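Local coordinates for protein enoyl-CoA hydratase (Mycobacterium smegmatis, PDB 3PE8) that probably catalyses the reversible hydration of 2-enoyl-CoA thioesters to 3-hydroxyacyl-CoA, and binds a zinc ion, at residues 66-70 with 104-110; 116-122 with 174-180; 125-131 with 156-162. Where two conformers were deposited one is given. Numbering follows the deposited sequence.

Contacts 1 and 3 meet at the zinc site, whereas contact 2 lies away from it on the six-stranded sheet. Contact 1 is buried close to the middle of the chain, its glycines bringing a loop tight against a helix start; it supplies E109 to the metal. Contact 3, also largely buried but in contact with the third subunit, brings H129 and combines apolar packing with waters and one serine-aspartate bond. The two touch through T105, which meets A126, T128 and H129. Contact 2 is partly buried, is built from parallel-strand hydrogen bonds extended by side-chain bonds, and meets the second subunit. Contact 3 is nested in the loop that contact 2 closes, and V174 packs on F125 between them.

Contact 1. Residues 66-70 with 104-110; sequences FCAGL and VTGGLEL. With ZN (zinc ion), chain C.
C67 lays its side chain over the first turn of helix 106-113: with chi1 t, SG sits 3.6 Å from G107 CA and 4.4 Å from L110 CD1. Next to it F66, also t, turns its ring edge to the helix, CE2 lying 3.6 Å from G107 O and 4.5 Å from L110 CB. Segment 66-70 is an irregular loop that crosses the end of strand 102-104 and the helix start, A68 nearest V104 (CA to CA 4.8 Å) and G69 nearest G106 (CA to CA 4.0 Å). One direct hydrogen bond joins the backbones, V104 N to C67 O at 2.9 Å. G69 N donates to SG of C67 at 3.6 Å. The closeness depends on glycine: G69, at phi/psi 112/-164, puts CA 3.5 Å from G107 N, and a CB on G107 would run into C67 O, one on G106 into L70 CD1. This is the crotonase-fold arrangement in which a loop and a helix N-terminus each offer a backbone NH. Water 1 accepts from L70 N and G106 N, both at 2.9 Å, a pair consistent with the oxyanion hole of this family. T105 occupies the N-cap position; L110 N bonds to G106 O at 2.9 Å. E109 binds zinc through OE2 at 2.0 Å; waters 2 and 3, at 2.2 and 1.9 Å from ZN, and H129 complete the site.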
loop_
_atom_site.group_PDB
_atom_site.type_symbol
_atom_site.label_atom_id
_atom_site.label_comp_id
_atom_site.label_asym_id
_atom_site.label_seq_id
_atom_site.Cartn_x
_atom_site.Cartn_y
_atom_site.Cartn_z
ATOM N N PHE A 66 -23.488 24.853 11.386
ATOM C CA PHE A 66 -23.670 23.548 10.734
ATOM C C PHE A 66 -23.650 22.449 11.802
ATOM O O PHE A 66 -24.674 21.780 12.027
ATOM C CB PHE A 66 -22.629 23.285 9.631
ATOM C CG PHE A 66 -22.656 21.874 9.124
ATOM C CD1 PHE A 66 -23.655 21.458 8.253
ATOM C CD2 PHE A 66 -21.675 20.977 9.475
ATOM C CE1 PHE A 66 -23.694 20.168 7.782
ATOM C CE2 PHE A 66 -21.679 19.676 8.960
ATOM C CZ PHE A 66 -22.700 19.268 8.137
ATOM N N CYS A 67 -22.534 22.318 12.514
ATOM C CA CYS A 67 -22.379 21.309 13.577
ATOM C C CYS A 67 -21.133 21.632 14.392
ATOM O O CYS A 67 -20.037 21.685 13.818
ATOM C CB CYS A 67 -22.263 19.901 12.976
ATOM S SG CYS A 67 -22.083 18.625 14.227
ATOM N N ALA A 68 -21.317 21.854 15.702
ATOM C CA ALA A 68 -20.217 22.202 16.618
ATOM C C ALA A 68 -19.419 21.006 17.093
ATOM O O ALA A 68 -18.465 21.217 17.834
ATOM C CB ALA A 68 -20.770 22.966 17.839
ATOM N N GLY A 69 -19.817 19.784 16.715
ATOM C CA GLY A 69 -19.092 18.555 17.100
ATOM C C GLY A 69 -19.893 17.682 18.052
ATOM O O GLY A 69 -21.078 17.863 18.233
ATOM N N LEU A 70 -19.203 16.744 18.686
ATOM C CA LEU A 70 -19.844 15.838 19.636
ATOM C C LEU A 70 -20.357 16.646 20.813
ATOM O O LEU A 70 -19.757 17.673 21.188
ATOM C CB LEU A 70 -18.837 14.772 20.081
ATOM C CG LEU A 70 -18.877 13.447 19.319
ATOM C CD1 LEU A 70 -18.943 13.556 17.795
ATOM C CD2 LEU A 70 -17.637 12.602 19.778
ATOM N N VAL A 104 -17.241 22.252 13.141
ATOM C CA VAL A 104 -16.152 22.201 14.107
ATOM C C VAL A 104 -15.944 20.805 14.644
ATOM O O VAL A 104 -16.877 20.169 15.102
ATOM C CB VAL A 104 -16.414 23.201 15.268
ATOM C CG1 VAL A 104 -15.228 23.213 16.278
ATOM C CG2 VAL A 104 -16.669 24.607 14.690
ATOM N N THR A 105 -14.709 20.306 14.528
ATOM C CA THR A 105 -14.262 19.084 15.184
ATOM C C THR A 105 -15.078 17.900 14.687
ATOM O O THR A 105 -14.960 17.582 13.511
ATOM C CB THR A 105 -14.140 19.298 16.691
ATOM O OG1 THR A 105 -13.404 20.513 16.866
ATOM C CG2 THR A 105 -13.353 18.159 17.382
ATOM N N GLY A 106 -15.929 17.251 15.475
ATOM C CA GLY A 106 -16.776 16.192 14.904
ATOM C C GLY A 106 -17.673 16.675 13.785
ATOM O O GLY A 106 -18.010 15.909 12.888
ATOM N N GLY A 107 -18.090 17.933 13.822
ATOM C CA GLY A 107 -18.837 18.469 12.715
ATOM C C GLY A 107 -18.032 18.657 11.431
ATOM O O GLY A 107 -18.574 18.575 10.327
ATOM N N LEU A 108 -16.750 18.955 11.574
ATOM C CA LEU A 108 -15.844 18.985 10.421
ATOM C C LEU A 108 -15.664 17.556 9.887
ATOM O O LEU A 108 -15.674 17.349 8.674
ATOM C CB LEU A 108 -14.495 19.625 10.790
ATOM C CG LEU A 108 -13.368 19.602 9.767
ATOM C CD1 LEU A 108 -13.818 20.198 8.424
ATOM C CD2 LEU A 108 -12.129 20.370 10.356
ATOM N N GLU A 109 -15.575 16.570 10.790
ATOM C CA GLU A 109 -15.519 15.165 10.351
ATOM C C GLU A 109 -16.803 14.774 9.595
ATOM O O GLU A 109 -16.717 14.121 8.557
ATOM C CB GLU A 109 -15.269 14.234 11.530
ATOM C CG GLU A 109 -13.798 14.338 12.006
ATOM C CD GLU A 109 -13.474 13.630 13.301
ATOM O OE1 GLU A 109 -12.587 12.750 13.285
ATOM O OE2 GLU A 109 -14.097 13.996 14.316
ATOM N N LEU A 110 -17.965 15.232 10.059
ATOM C CA LEU A 110 -19.204 14.991 9.279
ATOM C C LEU A 110 -19.113 15.591 7.882
ATOM O O LEU A 110 -19.439 14.943 6.880
ATOM C CB LEU A 110 -20.454 15.511 9.989
ATOM C CG LEU A 110 -21.141 14.742 11.077
ATOM C CD1 LEU A 110 -22.529 15.400 11.280
ATOM C CD2 LEU A 110 -21.306 13.239 10.801
HETATM ZN ZN ZN C . -13.710 13.813 16.308
HETATM O O HOH W 1 -16.275 16.792 18.333
HETATM O O HOH W 2 -15.158 14.973 17.576
HETATM O O HOH W 3 -13.575 12.039 16.935
#

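Contact 2. Residues 116-122 with 174-180; sequences ILIASEN and VTEVVAH
This is a parallel strand pairing at the edge of the six-stranded sheet of the crotonase fold, between strand 116-120 and strand 177-178, outermost within this chain. A119 pairs with V177 and S120 with V178, CA atoms 4.8 and 5.2 Å apart. Hydrogen bonds run from A119 N to E176 O (2.9 Å), V178 N to A119 O (3.0 Å) and E121 N to V178 O (2.9 Å). L117 O accepts from N and OG1 of T175, each at 2.9 Å. A119 and V177 share a face, CB to CG2 4.3 Å, and V177 rests on helix 165-171; on the other, V178 meets helix 183-195. E176 salt-bridges R189, and R155 of the second subunit meets both E176 and T175 OG1. At the end of strand 116-120, OG of S120 (chi1 t) hydrogen-bonds ND1 of H180 (2.8 Å) and forms an ST turn with N122 N (3.0 Å); H180 NE2 goes to D63. E121 OE2 accepts H180 N (2.9 Å), so side chains extend the pairing.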
loop_
_atom_site.group_PDB
_atom_site.type_symbol
_atom_site.label_atom_id
_atom_site.label_comp_id
_atom_site.label_asym_id
_atom_site.label_seq_id
_atom_site.Cartn_x
_atom_site.Cartn_y
_atom_site.Cartn_z
ATOM N N ILE A 116 -19.578 15.649 -1.715
ATOM C CA ILE A 116 -19.486 16.962 -2.380
ATOM C C ILE A 116 -19.922 18.004 -1.342
ATOM O O ILE A 116 -20.946 17.824 -0.704
ATOM C CB ILE A 116 -20.496 17.060 -3.559
ATOM C CG1 ILE A 116 -20.213 16.002 -4.631
ATOM C CG2 ILE A 116 -20.515 18.514 -4.096
ATOM C CD1 ILE A 116 -21.425 15.815 -5.662
ATOM N N LEU A 117 -19.148 19.059 -1.167
ATOM C CA LEU A 117 -19.532 20.150 -0.267
ATOM C C LEU A 117 -19.784 21.433 -1.046
ATOM O O LEU A 117 -19.033 21.771 -1.994
ATOM C CB LEU A 117 -18.447 20.422 0.774
ATOM C CG LEU A 117 -18.130 19.319 1.787
ATOM C CD1 LEU A 117 -17.098 19.771 2.835
ATOM C CD2 LEU A 117 -19.426 18.877 2.506
ATOM N N ILE A 118 -20.823 22.149 -0.627
ATOM C CA ILE A 118 -21.107 23.505 -1.040
ATOM C C ILE A 118 -21.224 24.325 0.238
ATOM O O ILE A 118 -21.770 23.861 1.208
ATOM C CB ILE A 118 -22.424 23.576 -1.819
ATOM C CG1 ILE A 118 -22.340 22.708 -3.087
ATOM C CG2 ILE A 118 -22.766 25.051 -2.166
ATOM C CD1 ILE A 118 -23.752 22.422 -3.720
ATOM N N ALA A 119 -20.679 25.542 0.249
ATOM C CA ALA A 119 -20.649 26.360 1.454
ATOM C C ALA A 119 -21.372 27.668 1.282
ATOM O O ALA A 119 -21.267 28.294 0.257
ATOM C CB ALA A 119 -19.207 26.681 1.865
ATOM N N SER A 120 -22.076 28.076 2.322
ATOM C CA SER A 120 -22.461 29.466 2.501
ATOM C C SER A 120 -21.210 30.338 2.705
ATOM O O SER A 120 -20.175 29.875 3.237
ATOM C CB SER A 120 -23.367 29.550 3.740
ATOM O OG SER A 120 -23.632 30.874 4.075
ATOM N N GLU A 121 -21.344 31.620 2.343
ATOM C CA GLU A 121 -20.350 32.629 2.641
ATOM C C GLU A 121 -20.060 32.649 4.162
ATOM O O GLU A 121 -18.972 33.026 4.578
ATOM C CB GLU A 121 -20.853 34.008 2.172
ATOM C CG GLU A 121 -22.139 34.456 2.910
ATOM C CD GLU A 121 -22.936 35.551 2.196
ATOM O OE1 GLU A 121 -22.339 36.318 1.387
ATOM O OE2 GLU A 121 -24.171 35.644 2.426
ATOM N N ASN A 122 -21.051 32.228 4.945
ATOM C CA ASN A 122 -20.962 32.110 6.421
ATOM C C ASN A 122 -20.340 30.848 6.962
ATOM O O ASN A 122 -20.134 30.702 8.182
ATOM C CB ASN A 122 -22.378 32.243 6.994
ATOM C CG ASN A 122 -22.940 33.616 6.754
ATOM O OD1 ASN A 122 -22.180 34.574 6.528
ATOM N ND2 ASN A 122 -24.268 33.741 6.796
ATOM N N VAL A 174 -14.242 22.706 -0.412
ATOM C CA VAL A 174 -15.597 22.864 -0.930
ATOM C C VAL A 174 -15.518 23.149 -2.418
ATOM O O VAL A 174 -14.491 23.647 -2.949
ATOM C CB VAL A 174 -16.420 23.957 -0.207
ATOM C CG1 VAL A 174 -16.444 23.688 1.301
ATOM C CG2 VAL A 174 -15.878 25.375 -0.519
ATOM N N THR A 175 -16.605 22.825 -3.104
ATOM C CA THR A 175 -16.666 23.012 -4.558
ATOM C C THR A 175 -17.202 24.376 -5.018
ATOM O O THR A 175 -17.006 24.806 -6.182
ATOM C CB THR A 175 -17.517 21.941 -5.240
ATOM O OG1 THR A 175 -18.894 22.016 -4.836
ATOM C CG2 THR A 175 -16.950 20.506 -5.010
ATOM N N GLU A 176 -17.888 25.067 -4.109
ATOM C CA GLU A 176 -18.663 26.252 -4.437
ATOM C C GLU A 176 -18.988 26.998 -3.147
ATOM O O GLU A 176 -19.244 26.367 -2.120
ATOM C CB GLU A 176 -19.947 25.815 -5.161
ATOM C CG GLU A 176 -20.782 26.911 -5.717
ATOM C CD GLU A 176 -22.007 26.420 -6.501
ATOM O OE1 GLU A 176 -22.341 25.200 -6.505
ATOM O OE2 GLU A 176 -22.694 27.305 -7.085
ATOM N N VAL A 177 -18.952 28.328 -3.227
ATOM C CA VAL A 177 -19.359 29.216 -2.142
ATOM C C VAL A 177 -20.429 30.137 -2.711
ATOM O O VAL A 177 -20.230 30.756 -3.771
ATOM C CB VAL A 177 -18.212 30.065 -1.579
ATOM C CG1 VAL A 177 -18.756 31.044 -0.546
ATOM C CG2 VAL A 177 -17.175 29.134 -0.956
ATOM N N VAL A 178 -21.552 30.220 -1.987
ATOM C CA VAL A 178 -22.711 31.026 -2.403
ATOM C C VAL A 178 -23.214 31.886 -1.252
ATOM O O VAL A 178 -22.899 31.634 -0.086
ATOM C CB VAL A 178 -23.877 30.154 -2.911
ATOM C CG1 VAL A 178 -23.444 29.332 -4.146
ATOM C CG2 VAL A 178 -24.392 29.229 -1.813
ATOM N N ALA A 179 -23.999 32.913 -1.586
ATOM C CA ALA A 179 -24.636 33.725 -0.579
ATOM C C ALA A 179 -25.441 32.828 0.352
ATOM O O ALA A 179 -26.039 31.831 -0.060
ATOM C CB ALA A 179 -25.583 34.795 -1.250
ATOM N N HIS A 180 -25.530 33.214 1.610
ATOM C CA HIS A 180 -26.192 32.357 2.573
ATOM C C HIS A 180 -27.611 31.977 2.150
ATOM O O HIS A 180 -28.025 30.803 2.272
ATOM C CB HIS A 180 -26.248 33.054 3.942
ATOM C CG HIS A 180 -26.768 32.169 5.025
ATOM N ND1 HIS A 180 -26.004 31.158 5.572
ATOM C CD2 HIS A 180 -27.984 32.095 5.618
ATOM C CE1 HIS A 180 -26.726 30.514 6.473
ATOM N NE2 HIS A 180 -27.928 31.068 6.531
#

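Contact 3. Residues 125-131 with 156-162; sequences FADTHAR and MSLTGDY. With ZN (zinc ion), chain C.
In this part of the crotonase fold, strand 124-126 of the small three-stranded sheet runs through a turn into helix 129-132, packing against the last turn of helix 150-159 and the residues after it. Nearest CA pairs are A126 with Y162 (4.8 Å), D127 with S157 (5.2 Å) and T128 with G160 (4.9 Å). Apolar contact comes first: A126 CB touches Y162 CD1 at 3.6 Å, and M156 CE reaches F125 CB at 4.1 Å. G160, just past the helix with positive phi, lets its CA come 3.4 Å from D127 O in a CA-H...O contact, beneath the R131 guanidinium. The direct hydrogen bond across is S157 OG to D127 OD2, 2.7 Å; that hydroxyl also meets Y209 of the third subunit. Waters bridge the backbones. Water 4 accepts from D127 N (2.8 Å) and donates to M156 O (2.8 Å) and D161 O (2.7 Å), while water 6 accepts from A130 N (2.9 Å) and lies 2.8 Å from S157 O. Within the turn, D127 OD1 takes H129 N at 3.0 Å, an Asx turn, and H129 ND1 at 2.6 Å. With ND1 so held, H129 NE2 binds ZN at 2.3 Å.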
loop_
_atom_site.group_PDB
_atom_site.type_symbol
_atom_site.label_atom_id
_atom_site.label_comp_id
_atom_site.label_asym_id
_atom_site.label_seq_id
_atom_site.Cartn_x
_atom_site.Cartn_y
_atom_site.Cartn_z
ATOM N N PHE A 125 -14.664 26.489 9.130
ATOM C CA PHE A 125 -14.277 25.113 9.447
ATOM C C PHE A 125 -13.147 25.169 10.469
ATOM O O PHE A 125 -12.236 25.977 10.345
ATOM C CB PHE A 125 -13.772 24.416 8.178
ATOM C CG PHE A 125 -14.771 24.375 7.069
ATOM C CD1 PHE A 125 -14.904 25.431 6.162
ATOM C CD2 PHE A 125 -15.607 23.278 6.955
ATOM C CE1 PHE A 125 -15.850 25.332 5.134
ATOM C CE2 PHE A 125 -16.547 23.215 5.950
ATOM C CZ PHE A 125 -16.675 24.236 5.078
ATOM N N ALA A 126 -13.227 24.327 11.481
ATOM C CA ALA A 126 -12.161 24.274 12.504
ATOM C C ALA A 126 -12.023 22.921 13.129
ATOM O O ALA A 126 -12.990 22.162 13.214
ATOM C CB ALA A 126 -12.396 25.374 13.608
ATOM N N ASP A 127 -10.799 22.630 13.573
ATOM C CA ASP A 127 -10.485 21.430 14.315
ATOM C C ASP A 127 -10.003 21.826 15.687
ATOM O O ASP A 127 -8.906 22.391 15.821
ATOM C CB ASP A 127 -9.415 20.614 13.610
ATOM C CG ASP A 127 -9.032 19.379 14.395
ATOM O OD1 ASP A 127 -9.818 19.003 15.275
ATOM O OD2 ASP A 127 -7.937 18.820 14.218
ATOM N N THR A 128 -10.799 21.567 16.716
ATOM C CA THR A 128 -10.391 21.885 18.071
ATOM C C THR A 128 -9.960 20.675 18.914
ATOM O O THR A 128 -9.811 20.815 20.142
ATOM C CB THR A 128 -11.481 22.649 18.796
ATOM O OG1 THR A 128 -12.632 21.800 19.009
ATOM C CG2 THR A 128 -11.849 23.900 18.014
ATOM N N HIS A 129 -9.759 19.510 18.271
ATOM C CA HIS A 129 -9.407 18.286 19.011
ATOM C C HIS A 129 -8.275 18.557 19.958
ATOM O O HIS A 129 -8.338 18.152 21.145
ATOM C CB HIS A 129 -9.012 17.108 18.082
ATOM C CG HIS A 129 -10.155 16.403 17.416
ATOM N ND1 HIS A 129 -10.549 16.668 16.123
ATOM C CD2 HIS A 129 -11.018 15.455 17.880
ATOM C CE1 HIS A 129 -11.587 15.912 15.813
ATOM N NE2 HIS A 129 -11.871 15.149 16.851
ATOM N N ALA A 130 -7.214 19.201 19.491
ATOM C CA ALA A 130 -6.042 19.387 20.346
ATOM C C ALA A 130 -6.397 20.283 21.525
ATOM O O ALA A 130 -6.069 19.947 22.671
ATOM C CB ALA A 130 -4.860 19.946 19.570
ATOM N N ARG A 131 -7.105 21.380 21.237
ATOM C CA ARG A 131 -7.527 22.334 22.255
ATOM C C ARG A 131 -8.322 21.672 23.390
ATOM O O ARG A 131 -8.091 21.990 24.553
ATOM C CB ARG A 131 -8.329 23.479 21.607
ATOM C CG ARG A 131 -8.497 24.726 22.460
ATOM C CD ARG A 131 -9.212 25.862 21.676
ATOM N NE ARG A 131 -8.330 26.616 20.770
ATOM C CZ ARG A 131 -8.750 27.269 19.683
ATOM N NH1 ARG A 131 -10.032 27.258 19.343
ATOM N NH2 ARG A 131 -7.887 27.935 18.929
ATOM N N MET A 156 -4.558 24.022 10.596
ATOM C CA MET A 156 -5.865 23.962 11.248
ATOM C C MET A 156 -5.840 23.194 12.561
ATOM O O MET A 156 -6.307 23.668 13.608
ATOM C CB MET A 156 -6.895 23.343 10.307
ATOM C CG MET A 156 -7.281 24.243 9.169
ATOM S SD MET A 156 -8.401 23.542 7.964
ATOM C CE MET A 156 -9.904 23.420 8.966
ATOM N N SER A 157 -5.303 21.991 12.526
ATOM C CA SER A 157 -5.332 21.110 13.702
ATOM C C SER A 157 -4.492 21.610 14.863
ATOM O O SER A 157 -4.848 21.446 16.031
ATOM C CB SER A 157 -4.888 19.713 13.334
ATOM O OG SER A 157 -5.859 19.094 12.513
ATOM N N LEU A 158 -3.365 22.251 14.547
ATOM C CA LEU A 158 -2.464 22.676 15.607
ATOM C C LEU A 158 -2.822 24.065 16.178
ATOM O O LEU A 158 -2.529 24.333 17.341
ATOM C CB LEU A 158 -1.024 22.642 15.119
ATOM C CG LEU A 158 -0.609 21.274 14.566
ATOM C CD1 LEU A 158 0.813 21.393 13.995
ATOM C CD2 LEU A 158 -0.834 20.119 15.607
ATOM N N THR A 159 -3.441 24.933 15.364
ATOM C CA THR A 159 -3.889 26.255 15.834
ATOM C C THR A 159 -5.281 26.247 16.431
ATOM O O THR A 159 -5.538 27.001 17.371
ATOM C CB THR A 159 -3.853 27.348 14.733
ATOM O OG1 THR A 159 -4.821 27.029 13.725
ATOM C CG2 THR A 159 -2.419 27.562 14.122
ATOM N N GLY A 160 -6.172 25.429 15.879
ATOM C CA GLY A 160 -7.590 25.468 16.189
ATOM C C GLY A 160 -8.343 26.622 15.560
ATOM O O GLY A 160 -9.519 26.837 15.880
ATOM N N ASP A 161 -7.680 27.387 14.689
ATOM C CA ASP A 161 -8.271 28.586 14.094
ATOM C C ASP A 161 -9.289 28.205 13.004
ATOM O O ASP A 161 -9.194 27.159 12.329
ATOM C CB ASP A 161 -7.207 29.457 13.384
ATOM C CG ASP A 161 -6.178 30.107 14.304
ATOM O OD1 ASP A 161 -6.406 30.324 15.515
ATOM O OD2 ASP A 161 -5.112 30.456 13.715
ATOM N N TYR A 162 -10.221 29.116 12.762
ATOM C CA TYR A 162 -11.181 28.922 11.707
ATOM C C TYR A 162 -10.578 29.122 10.322
ATOM O O TYR A 162 -9.744 30.046 10.088
ATOM C CB TYR A 162 -12.339 29.900 11.831
ATOM C CG TYR A 162 -13.363 29.590 12.875
ATOM C CD1 TYR A 162 -14.130 28.442 12.792
ATOM C CD2 TYR A 162 -13.618 30.496 13.894
ATOM C CE1 TYR A 162 -15.103 28.152 13.733
ATOM C CE2 TYR A 162 -14.625 30.212 14.857
ATOM C CZ TYR A 162 -15.349 29.037 14.737
ATOM O OH TYR A 162 -16.337 28.747 15.666
HETATM ZN ZN ZN C . -13.710 13.813 16.308
HETATM O O HOH W 4 -8.874 24.592 12.920
HETATM O O HOH W 5 -6.961 22.368 17.874
HETATM O O HOH W 6 -6.765 19.539 16.670
HETATM O O HOH W 7 -11.881 27.982 16.682
HETATM O O HOH W 2 -15.158 14.973 17.576
HETATM O O HOH W 3 -13.575 12.039 16.935
#